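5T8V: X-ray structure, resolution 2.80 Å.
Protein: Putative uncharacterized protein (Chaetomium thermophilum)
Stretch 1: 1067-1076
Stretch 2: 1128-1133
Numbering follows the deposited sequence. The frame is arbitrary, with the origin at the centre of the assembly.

Stretch 1 (1067-1076) LETMVLRSLK
Stretch 2, residues 1128-1133: DITRIA

The two stretches form a small, steeply crossed helix-helix contact in which leucine and isoleucine side chains meet across a wide gap and a single long salt bridge closes one end. Both segments belong to one chain, and their touching residues lie at least 54 positions apart in sequence. Residues 1067-1076 lie within a helix that extends beyond the stretch at both ends; residues 1128-1133 belong to a second helix that begins earlier in the chain. Their N-to-C directions make an angle of 113° (signed crossing angle -113°), and the axes come no closer than 12.2 Å, so side chains, not backbones, bridge the space.

Most residues have phi/psi near -60/-40, with Leu-1067 (-83/-4) and Glu-1068 (-91/-22) departing most in psi. The i to i+4 ladder includes Leu-1072 N to Glu-1068 O at 2.9 Å, Leu-1075 N to Val-1071 O at 3.0 Å and, in the second helix, Ile-1132 N to Asp-1128 O at 2.9 Å. The register is set by Leu-1072 opposite Ile-1129, with their CA atoms 8.0 Å apart, and by Glu-1068 opposite Ile-1132, CA to CA 9.4 Å.

Glu-1068, Leu-1072 and Leu-1075 follow the helical repeat and direct their CA-to-CB bonds toward the second helix. Leu-1072 (chi1 m, chi2 t) touches both isoleucines: its CD2 lies 3.9 Å from CG2 of Ile-1129, and its CD1 lies 4.0 Å from CD1 of Ile-1132. The CA-to-CB bond of Ile-1132 (m, t) points toward the first helix, whereas Ile-1129 (m, t) leaves its backbone sideways and brings its end nearer. That reach places Ile-1129 CD1 4.1 Å from CD1 of Leu-1075 (m, t). These are van der Waals contacts between buried apolar groups. The whole contact, salt bridge included, buries 241 Å² summed over both sides.

Glu-1068 adopts chi1 p (74°), chi2 t and chi3 near 0°. Its OE1 lies 3.6 Å from CD1 of Ile-1132, so the carboxylate packs against a methyl group as well as facing a charge. The charged partner is Arg-1131, which leaves its backbone sideways, and chi1 t, chi2 t, chi3 p and chi4 75° bring its end nearer the first helix. Glu-1068 OE1 approaches the guanidinium edge near its plane, 3.9 Å from Arg-1131 NH2. This long salt bridge implies electrostatic attraction without a hydrogen bond; indeed, no hydrogen bond links the two stretches.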

# COMPACT_ATOMS: atom_id res chain seq x y z
N LEU A 1067 28.57 -9.89 -46.81
CA LEU A 1067 30.03 -9.84 -46.87
C LEU A 1067 30.59 -8.49 -46.44
O LEU A 1067 31.81 -8.35 -46.36
CB LEU A 1067 30.52 -10.21 -48.27
CG LEU A 1067 29.86 -9.62 -49.51
CD1 LEU A 1067 30.40 -8.24 -49.79
CD2 LEU A 1067 30.08 -10.53 -50.70
N GLU A 1068 29.74 -7.51 -46.15
CA GLU A 1068 30.18 -6.34 -45.39
C GLU A 1068 29.97 -6.53 -43.90
O GLU A 1068 30.64 -5.87 -43.10
CB GLU A 1068 29.46 -5.07 -45.87
CG GLU A 1068 28.01 -4.93 -45.46
CD GLU A 1068 27.34 -3.73 -46.13
OE1 GLU A 1068 28.01 -3.03 -46.91
OE2 GLU A 1068 26.14 -3.50 -45.87
N THR A 1069 29.07 -7.43 -43.50
CA THR A 1069 29.09 -7.94 -42.13
C THR A 1069 30.40 -8.67 -41.86
O THR A 1069 30.98 -8.54 -40.77
CB THR A 1069 27.90 -8.88 -41.89
OG1 THR A 1069 26.67 -8.17 -42.11
CG2 THR A 1069 27.91 -9.43 -40.47
N MET A 1070 30.88 -9.44 -42.84
CA MET A 1070 32.17 -10.12 -42.68
C MET A 1070 33.29 -9.13 -42.36
O MET A 1070 34.23 -9.47 -41.63
CB MET A 1070 32.50 -10.91 -43.94
CG MET A 1070 31.53 -12.05 -44.25
SD MET A 1070 31.53 -13.36 -43.02
CE MET A 1070 30.22 -12.84 -41.92
N VAL A 1071 33.21 -7.91 -42.89
CA VAL A 1071 34.23 -6.90 -42.62
C VAL A 1071 33.96 -6.22 -41.28
O VAL A 1071 34.87 -6.02 -40.46
CB VAL A 1071 34.29 -5.88 -43.77
CG1 VAL A 1071 35.37 -4.83 -43.51
CG2 VAL A 1071 34.53 -6.59 -45.10
N LEU A 1072 32.70 -5.84 -41.04
CA LEU A 1072 32.37 -5.11 -39.82
C LEU A 1072 32.68 -5.93 -38.58
O LEU A 1072 33.12 -5.38 -37.56
CB LEU A 1072 30.89 -4.70 -39.83
CG LEU A 1072 30.50 -3.61 -40.83
CD1 LEU A 1072 28.98 -3.46 -40.86
CD2 LEU A 1072 31.17 -2.29 -40.49
N ARG A 1073 32.46 -7.24 -38.63
CA ARG A 1073 32.75 -8.07 -37.46
C ARG A 1073 34.25 -8.12 -37.19
O ARG A 1073 34.67 -8.05 -36.02
CB ARG A 1073 32.18 -9.48 -37.67
CG ARG A 1073 30.66 -9.53 -37.59
CD ARG A 1073 30.11 -10.91 -37.91
NE ARG A 1073 28.68 -10.99 -37.65
CZ ARG A 1073 27.92 -12.04 -37.94
NH1 ARG A 1073 28.45 -13.12 -38.51
NH2 ARG A 1073 26.62 -12.02 -37.66
N SER A 1074 35.06 -8.23 -38.24
CA SER A 1074 36.51 -8.19 -38.06
C SER A 1074 36.94 -6.88 -37.43
O SER A 1074 37.65 -6.87 -36.42
CB SER A 1074 37.20 -8.40 -39.41
OG SER A 1074 38.61 -8.44 -39.26
N LEU A 1075 36.52 -5.75 -38.02
CA LEU A 1075 36.87 -4.46 -37.44
C LEU A 1075 36.39 -4.35 -36.00
O LEU A 1075 37.07 -3.73 -35.16
CB LEU A 1075 36.28 -3.33 -38.28
CG LEU A 1075 36.68 -3.29 -39.76
CD1 LEU A 1075 36.08 -2.06 -40.43
CD2 LEU A 1075 38.19 -3.31 -39.94
N LYS A 1076 35.24 -4.94 -35.68
CA LYS A 1076 34.71 -4.87 -34.33
C LYS A 1076 35.61 -5.62 -33.35
O LYS A 1076 35.93 -5.11 -32.27
CB LYS A 1076 33.29 -5.44 -34.29
CG LYS A 1076 32.62 -5.37 -32.92
CD LYS A 1076 31.22 -5.93 -32.97
CE LYS A 1076 31.09 -7.19 -32.13
NZ LYS A 1076 29.85 -7.97 -32.47
N ASP A 1128 32.00 4.86 -44.87
CA ASP A 1128 31.18 3.69 -45.18
C ASP A 1128 30.50 3.15 -43.93
O ASP A 1128 29.29 2.87 -43.94
CB ASP A 1128 32.05 2.60 -45.82
CG ASP A 1128 32.73 3.08 -47.09
OD1 ASP A 1128 32.11 2.99 -48.16
OD2 ASP A 1128 33.88 3.55 -47.00
N ILE A 1129 31.25 3.00 -42.83
CA ILE A 1129 30.65 2.47 -41.61
C ILE A 1129 29.54 3.39 -41.13
O ILE A 1129 28.48 2.94 -40.67
CB ILE A 1129 31.71 2.24 -40.52
CG1 ILE A 1129 32.92 1.48 -41.06
CG2 ILE A 1129 31.11 1.43 -39.39
CD1 ILE A 1129 34.12 1.50 -40.14
N THR A 1130 29.76 4.71 -41.23
CA THR A 1130 28.71 5.67 -40.91
C THR A 1130 27.48 5.43 -41.78
O THR A 1130 26.35 5.35 -41.27
CB THR A 1130 29.23 7.10 -41.10
OG1 THR A 1130 30.32 7.34 -40.21
CG2 THR A 1130 28.12 8.12 -40.83
N ARG A 1131 27.67 5.31 -43.10
CA ARG A 1131 26.55 5.05 -43.99
C ARG A 1131 25.75 3.84 -43.53
O ARG A 1131 24.52 3.89 -43.42
CB ARG A 1131 27.06 4.83 -45.42
CG ARG A 1131 25.96 4.52 -46.43
CD ARG A 1131 26.52 4.15 -47.79
NE ARG A 1131 27.44 3.02 -47.71
CZ ARG A 1131 27.07 1.76 -47.53
NH1 ARG A 1131 25.79 1.44 -47.42
NH2 ARG A 1131 27.99 0.80 -47.47
N ILE A 1132 26.44 2.72 -43.26
CA ILE A 1132 25.73 1.52 -42.82
C ILE A 1132 24.99 1.78 -41.51
O ILE A 1132 23.89 1.27 -41.30
CB ILE A 1132 26.72 0.34 -42.68
CG1 ILE A 1132 27.29 -0.02 -44.05
CG2 ILE A 1132 26.02 -0.88 -42.07
CD1 ILE A 1132 28.43 -1.03 -44.00
N ALA A 1133 25.58 2.59 -40.63
CA ALA A 1133 24.98 2.81 -39.32
C ALA A 1133 23.73 3.68 -39.40
O ALA A 1133 22.82 3.52 -38.58
CB ALA A 1133 26.00 3.45 -38.38